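Alpha/beta hydrolase fold protein (Chitinophaga pinensis, PDB 4PW0) is probably a serine-type hydrolase of the alpha/beta hydrolase fold, whose substrate is not known. Local coordinates at residues G112-I115 against V116-M119; A206-N209 against W210-T214; T239-S242 against Y243-F246. One frame throughout, in Å; residues are numbered along the deposited sequence.

Contact 1: G112-I115 against V116-M119; sequences GGFI and VQYM
This is a local, buried contact along helix 111-122, between residues one turn apart, in which Val116 N binds Gly112 O and the amide of Gln117 binds Gly113 O. The helix is the crossover of the beta-alpha-beta unit formed with strands 104-109 and 127-133. It follows what is probably the nucleophile elbow of an alpha/beta hydrolase: Gly112 is the last glycine of a GxSxG pattern with Ser110. Met119 N to Ile115 O, at 2.8 Å, and Tyr118 N to Phe114 O, at 3.1 Å, are nearly straight i to i+4 bonds. The carbonyl of Gly113 is used differently, for Gln117 NE2 donates to its O at 3.0 Å. That donor stands above the carbonyl plane, 46° out of it, while the acceptor lies close to the plane of the Gln117 amide. Gln117 CG sits beside its own backbone N (chi1 -68°), which turns the side chain back along the helix; NE2 also donates to Ala136 O, so the buried amide is gripped twice and its rotation is fixed. NE2 meets the edge of the Phe114 ring, 4.4 Å from Phe114 CD1, and Trp210 stacks on that ring. Toward the sheet, Ile115, Val116 and Met119 pack on Phe42. Met119, a selenomethionine, bends at chi3 (-75°), leaving its CE 4.3 Å from Ile115 CG2.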
loop_
_atom_site.group_PDB
_atom_site.type_symbol
_atom_site.label_atom_id
_atom_site.label_comp_id
_atom_site.label_asym_id
_atom_site.label_seq_id
_atom_site.Cartn_x
_atom_site.Cartn_y
_atom_site.Cartn_z
ATOM N N GLY A 112 20.087 1.949 -3.933
ATOM C CA GLY A 112 19.546 1.471 -5.163
ATOM C C GLY A 112 18.278 2.181 -5.594
ATOM O O GLY A 112 18.001 2.311 -6.792
ATOM N N GLY A 113 17.490 2.635 -4.613
ATOM C CA GLY A 113 16.318 3.426 -4.907
ATOM C C GLY A 113 16.641 4.801 -5.468
ATOM O O GLY A 113 15.797 5.401 -6.161
ATOM N N PHE A 114 17.811 5.340 -5.160
ATOM C CA PHE A 114 18.259 6.585 -5.800
ATOM C C PHE A 114 18.663 6.302 -7.260
ATOM O O PHE A 114 18.260 7.024 -8.203
ATOM C CB PHE A 114 19.512 7.154 -5.127
ATOM C CG PHE A 114 19.404 7.444 -3.660
ATOM C CD1 PHE A 114 18.194 7.569 -2.994
ATOM C CD2 PHE A 114 20.556 7.604 -2.932
ATOM C CE1 PHE A 114 18.148 7.804 -1.621
ATOM C CE2 PHE A 114 20.523 7.871 -1.586
ATOM C CZ PHE A 114 19.340 7.990 -0.911
ATOM N N ILE A 115 19.371 5.199 -7.470
ATOM C CA ILE A 115 19.840 4.821 -8.815
ATOM C C ILE A 115 18.658 4.597 -9.750
ATOM O O ILE A 115 18.680 5.057 -10.914
ATOM C CB ILE A 115 20.763 3.586 -8.742
ATOM C CG1 ILE A 115 22.092 3.952 -8.064
ATOM C CG2 ILE A 115 21.056 3.024 -10.148
ATOM C CD1 ILE A 115 22.936 2.761 -7.628
ATOM N N VAL A 116 17.585 3.945 -9.296
ATOM C CA VAL A 116 16.486 3.677 -10.248
ATOM C C VAL A 116 15.775 4.968 -10.627
ATOM O O VAL A 116 15.280 5.063 -11.735
ATOM C CB VAL A 116 15.486 2.626 -9.740
ATOM C CG1 VAL A 116 16.204 1.289 -9.530
ATOM C CG2 VAL A 116 14.738 3.038 -8.466
ATOM N N GLN A 117 15.701 5.942 -9.720
ATOM C CA GLN A 117 15.116 7.254 -10.073
ATOM C C GLN A 117 15.969 7.940 -11.158
ATOM O O GLN A 117 15.447 8.428 -12.148
ATOM C CB GLN A 117 15.045 8.164 -8.882
ATOM C CG GLN A 117 14.059 7.757 -7.799
ATOM C CD GLN A 117 14.195 8.657 -6.593
ATOM O OE1 GLN A 117 13.908 9.857 -6.671
ATOM N NE2 GLN A 117 14.590 8.086 -5.474
ATOM N N TYR A 118 17.279 7.978 -10.942
ATOM C CA TYR A 118 18.172 8.621 -11.884
ATOM C C TYR A 118 18.127 7.891 -13.232
ATOM O O TYR A 118 18.107 8.524 -14.305
ATOM C CB TYR A 118 19.591 8.728 -11.314
ATOM C CG TYR A 118 20.432 9.706 -12.099
ATOM C CD1 TYR A 118 20.228 11.059 -11.957
ATOM C CD2 TYR A 118 21.357 9.293 -13.013
ATOM C CE1 TYR A 118 20.929 11.987 -12.707
ATOM C CE2 TYR A 118 22.075 10.224 -13.788
ATOM C CZ TYR A 118 21.870 11.549 -13.615
ATOM O OH TYR A 118 22.584 12.465 -14.378
HETATM N N MSE A 119 18.103 6.567 -13.211
HETATM C CA MSE A 119 18.045 5.767 -14.441
HETATM C C MSE A 119 16.791 6.038 -15.217
HETATM O O MSE A 119 16.808 6.111 -16.460
HETATM C CB MSE A 119 18.143 4.262 -14.133
HETATM C CG MSE A 119 18.498 3.442 -15.372
HETATM SE SE MSE A 119 18.680 1.550 -14.990
HETATM C CE MSE A 119 20.398 1.684 -14.136
#

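Contact 2: A206-N209 against W210-T214; sequences AITN and WGKKT
Thr208 O is gripped by two backbone N-H groups: Lys212 N lies 2.9 Å from it, and Gly211 N reaches it at 3.1 Å in a weak, bent bond of 125°. The Lys212 side chain starts against the same oxygen, with Lys212 CG 3.4 Å from Thr208 O. Beyond that point the two side chains run side by side in the same direction, Thr208 CG2 touching Lys212 CD at 3.7 Å. This methyl is turned to Lys212 because it lies anti to the backbone N of Thr208 (chi1 -56° for OG1), while OG1 bonds back to Leu204 O. Asn209 OD1 lies across the Lys212 chain, near CB and CD.

These bonds close helix 197-212, the last of four helices inserted between strands 127-133 and 226-231, consistent with the cap of an alpha/beta hydrolase. Lys213 is the first residue to leave helical angles, yet its N still donates to Asn209 O at 2.9 Å, and its CB and CG lie against that oxygen.

Trp210 N bonds to Ala206 O one turn back, and Trp210 CB rests 3.4 Å from Ile207 O. With CG anti to the backbone N (chi1 -178°), the indole leaves the helix for the interior, where NE1, like Gln117 NE2, donates to Ala136 O. Ile207 turns inward as well, onto Phe114 and Leu143, whereas the chains of Lys212 and Lys213 are exposed.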
loop_
_atom_site.group_PDB
_atom_site.type_symbol
_atom_site.label_atom_id
_atom_site.label_comp_id
_atom_site.label_asym_id
_atom_site.label_seq_id
_atom_site.Cartn_x
_atom_site.Cartn_y
_atom_site.Cartn_z
ATOM N N ALA A 206 28.286 9.228 -1.892
ATOM C CA ALA A 206 27.218 9.302 -2.863
ATOM C C ALA A 206 25.853 9.538 -2.188
ATOM O O ALA A 206 25.029 10.345 -2.693
ATOM C CB ALA A 206 27.185 8.057 -3.723
ATOM N N ILE A 207 25.615 8.851 -1.077
ATOM C CA ILE A 207 24.335 8.963 -0.407
ATOM C C ILE A 207 24.184 10.349 0.209
ATOM O O ILE A 207 23.136 11.008 0.094
ATOM C CB ILE A 207 24.203 7.880 0.655
ATOM C CG1 ILE A 207 24.059 6.519 0.001
ATOM C CG2 ILE A 207 23.039 8.141 1.588
ATOM C CD1 ILE A 207 24.347 5.370 0.935
ATOM N N THR A 208 25.238 10.825 0.843
ATOM C CA THR A 208 25.196 12.160 1.444
ATOM C C THR A 208 24.941 13.222 0.379
ATOM O O THR A 208 24.105 14.128 0.572
ATOM C CB THR A 208 26.526 12.429 2.208
ATOM O OG1 THR A 208 26.741 11.395 3.195
ATOM C CG2 THR A 208 26.456 13.775 2.932
ATOM N N ASN A 209 25.655 13.118 -0.726
ATOM C CA ASN A 209 25.481 14.090 -1.794
ATOM C C ASN A 209 24.177 14.031 -2.558
ATOM O O ASN A 209 23.718 15.055 -3.071
ATOM C CB ASN A 209 26.686 14.107 -2.735
ATOM C CG ASN A 209 27.843 14.883 -2.154
ATOM O OD1 ASN A 209 27.678 15.825 -1.388
ATOM N ND2 ASN A 209 29.012 14.469 -2.481
ATOM N N TRP A 210 23.528 12.870 -2.589
ATOM C CA TRP A 210 22.165 12.798 -3.119
ATOM C C TRP A 210 21.291 13.788 -2.355
ATOM O O TRP A 210 20.422 14.420 -2.959
ATOM C CB TRP A 210 21.632 11.365 -2.990
ATOM C CG TRP A 210 20.262 11.126 -3.532
ATOM C CD1 TRP A 210 19.111 11.024 -2.817
ATOM C CD2 TRP A 210 19.900 10.907 -4.895
ATOM N NE1 TRP A 210 18.059 10.757 -3.653
ATOM C CE2 TRP A 210 18.517 10.647 -4.925
ATOM C CE3 TRP A 210 20.601 10.894 -6.095
ATOM C CZ2 TRP A 210 17.840 10.345 -6.098
ATOM C CZ3 TRP A 210 19.918 10.593 -7.261
ATOM C CH2 TRP A 210 18.556 10.307 -7.246
ATOM N N GLY A 211 21.512 13.907 -1.044
ATOM C CA GLY A 211 20.764 14.865 -0.239
ATOM C C GLY A 211 21.285 16.287 -0.302
ATOM O O GLY A 211 20.513 17.255 -0.308
ATOM N N LYS A 212 22.603 16.446 -0.331
ATOM C CA LYS A 212 23.160 17.802 -0.270
ATOM C C LYS A 212 23.037 18.585 -1.546
ATOM O O LYS A 212 22.913 19.828 -1.493
ATOM C CB LYS A 212 24.625 17.747 0.111
ATOM C CG LYS A 212 24.846 17.324 1.557
ATOM C CD LYS A 212 26.321 17.360 1.941
ATOM C CE LYS A 212 26.827 18.804 2.065
ATOM N NZ LYS A 212 28.305 18.807 2.307
ATOM N N LYS A 213 23.133 17.919 -2.676
ATOM C CA LYS A 213 23.142 18.603 -3.952
ATOM C C LYS A 213 21.731 19.007 -4.359
ATOM O O LYS A 213 20.789 18.285 -4.110
ATOM C CB LYS A 213 23.809 17.790 -5.056
ATOM C CG LYS A 213 25.293 17.470 -4.797
ATOM C CD LYS A 213 26.215 18.648 -4.936
ATOM C CE LYS A 213 27.688 18.255 -4.776
ATOM N NZ LYS A 213 28.032 17.199 -5.758
ATOM N N THR A 214 21.599 20.168 -5.012
ATOM C CA THR A 214 20.329 20.584 -5.528
ATOM C C THR A 214 19.816 19.537 -6.519
ATOM O O THR A 214 20.601 18.991 -7.302
ATOM C CB THR A 214 20.448 21.928 -6.292
ATOM O OG1 THR A 214 21.373 22.819 -5.644
ATOM C CG2 THR A 214 19.101 22.547 -6.376
#

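Contact 3: T239-S242 against Y243-F246; sequences TYNS and YELF
Three successive i to i+4 backbone bonds join 239-242 to 243-246 in the first turns of helix 240-248: Glu244 N to Tyr240 O at 2.9 Å, Leu245 N to Asn241 O and Phe246 N to Ser242 O. In the conformer described, Tyr243 forms an offset edge-to-face pair with Tyr240, its edge toward the Tyr240 face, with planes at 69° and centroids 5.5 Å apart. The closest atoms are Tyr240 CE1 and Tyr243 CD2, 3.4 Å apart. Both tyrosines hold CG anti to the backbone N (chi1 -169° and -174°), which brings the rings together three residues apart. Glu244, also in one of two conformers, places OE2 at the edge of the Tyr240 ring, near its plane, 3.5 Å from Tyr240 CE2, with Glu244 CG 3.7 Å from the same carbon. Glu244 OE1 bonds to Gln248 NE2, and Tyr240 OH to Lys247 NZ. An alanine in place of Tyr240 is likely to leave the Tyr243 edge without its aromatic face and Lys247 without this hydroxyl. Tyr243 of the second subunit packs on Tyr240 and Thr239, placing the aromatic pair at the dimer interface. Thr239 OG1 bonds to Gly231 O and to the backbone N of Asp234, the probable triad acid. Helix 240-248 is the crossover of a beta-alpha-beta unit with strands 226-231 and 252-257, characteristic of the alpha/beta hydrolase fold.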
loop_
_atom_site.group_PDB
_atom_site.type_symbol
_atom_site.label_atom_id
_atom_site.label_comp_id
_atom_site.label_asym_id
_atom_site.label_seq_id
_atom_site.Cartn_x
_atom_site.Cartn_y
_atom_site.Cartn_z
ATOM N N THR A 239 10.362 8.640 6.708
ATOM C CA THR A 239 9.192 8.069 6.094
ATOM C C THR A 239 8.414 9.094 5.278
ATOM O O THR A 239 7.876 8.752 4.223
ATOM C CB THR A 239 8.345 7.400 7.152
ATOM O OG1 THR A 239 9.073 6.262 7.633
ATOM C CG2 THR A 239 6.977 6.964 6.626
ATOM N N TYR A 240 8.330 10.344 5.750
ATOM C CA TYR A 240 7.548 11.328 5.011
ATOM C C TYR A 240 8.062 11.574 3.622
ATOM O O TYR A 240 7.303 11.915 2.706
ATOM C CB TYR A 240 7.484 12.646 5.797
ATOM C CG TYR A 240 6.487 13.606 5.209
ATOM C CD1 TYR A 240 5.166 13.484 5.457
ATOM C CD2 TYR A 240 6.916 14.574 4.352
ATOM C CE1 TYR A 240 4.242 14.342 4.883
ATOM C CE2 TYR A 240 6.014 15.444 3.738
ATOM C CZ TYR A 240 4.683 15.326 4.030
ATOM O OH TYR A 240 3.746 16.162 3.454
ATOM N N ASN A 241 9.351 11.347 3.413
ATOM C CA ASN A 241 9.904 11.483 2.061
ATOM C C ASN A 241 9.377 10.457 1.050
ATOM O O ASN A 241 9.459 10.688 -0.169
ATOM C CB ASN A 241 11.415 11.526 2.076
ATOM C CG ASN A 241 11.916 12.840 2.600
ATOM O OD1 ASN A 241 11.325 13.904 2.309
ATOM N ND2 ASN A 241 13.008 12.802 3.335
ATOM N N SER A 242 8.819 9.347 1.538
ATOM C CA SER A 242 8.148 8.412 0.657
ATOM C C SER A 242 6.753 8.917 0.294
ATOM O O SER A 242 6.281 8.698 -0.851
ATOM C CB SER A 242 8.110 7.018 1.269
ATOM O OG SER A 242 9.421 6.444 1.266
ATOM N N TYR A 243 6.089 9.560 1.239
ATOM C CA TYR A 243 4.869 10.299 0.909
ATOM C C TYR A 243 5.165 11.402 -0.106
ATOM O O TYR A 243 4.409 11.599 -1.065
ATOM C CB TYR A 243 4.174 10.821 2.162
ATOM C CG TYR A 243 2.832 11.486 1.918
ATOM C CD1 TYR A 243 1.876 10.883 1.172
ATOM C CD2 TYR A 243 2.568 12.754 2.391
ATOM C CE1 TYR A 243 0.676 11.457 0.938
ATOM C CE2 TYR A 243 1.364 13.361 2.129
ATOM C CZ TYR A 243 0.411 12.656 1.412
ATOM O OH TYR A 243 -0.822 13.172 1.170
ATOM N N GLU A 244 6.299 12.095 0.036
ATOM C CA GLU A 244 6.699 13.084 -0.965
ATOM C C GLU A 244 6.894 12.484 -2.340
ATOM O O GLU A 244 6.443 13.055 -3.347
ATOM C CB GLU A 244 7.994 13.822 -0.575
ATOM C CG GLU A 244 7.782 14.866 0.499
ATOM C CD GLU A 244 7.109 16.132 -0.022
ATOM O OE1 GLU A 244 6.785 16.189 -1.244
ATOM O OE2 GLU A 244 6.922 17.068 0.783
ATOM N N LEU A 245 7.547 11.327 -2.424
ATOM C CA LEU A 245 7.662 10.627 -3.703
ATOM C C LEU A 245 6.286 10.378 -4.295
ATOM O O LEU A 245 6.045 10.608 -5.498
ATOM C CB LEU A 245 8.456 9.302 -3.600
ATOM C CG LEU A 245 9.978 9.414 -3.483
ATOM C CD1 LEU A 245 10.556 8.104 -3.035
ATOM C CD2 LEU A 245 10.598 9.847 -4.815
ATOM N N PHE A 246 5.379 9.866 -3.491
ATOM C CA PHE A 246 4.021 9.556 -3.939
ATOM C C PHE A 246 3.298 10.830 -4.430
ATOM O O PHE A 246 2.616 10.806 -5.478
ATOM C CB PHE A 246 3.212 8.945 -2.784
ATOM C CG PHE A 246 1.736 8.819 -3.071
ATOM C CD1 PHE A 246 1.238 7.794 -3.865
ATOM C CD2 PHE A 246 0.859 9.759 -2.564
ATOM C CE1 PHE A 246 -0.107 7.737 -4.181
ATOM C CE2 PHE A 246 -0.477 9.699 -2.878
ATOM C CZ PHE A 246 -0.959 8.669 -3.686
#

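Overall arrangement
Along the chain the contacts come in series, each within a single helix: contact 1 in helix 111-122, contact 2 at the end of helix 197-212, contact 3 in helix 240-248. Helices 111-122 and 240-248 are crossovers of one mixed sheet. Contacts 1 and 2, with centres about 13 Å apart, touch, Phe114 CD1 approaching Trp210 NE1 to 3.3 Å. Contacts 1 and 3, with centres about 15 Å apart, meet through Gln117 and Leu245, whereas contacts 2 and 3 stay about 7 Å apart at their nearest atoms. Contact 1 thus connects the other two, close to the probable triad of Ser110, Asp234 and His262, while contact 3 also faces the second subunit.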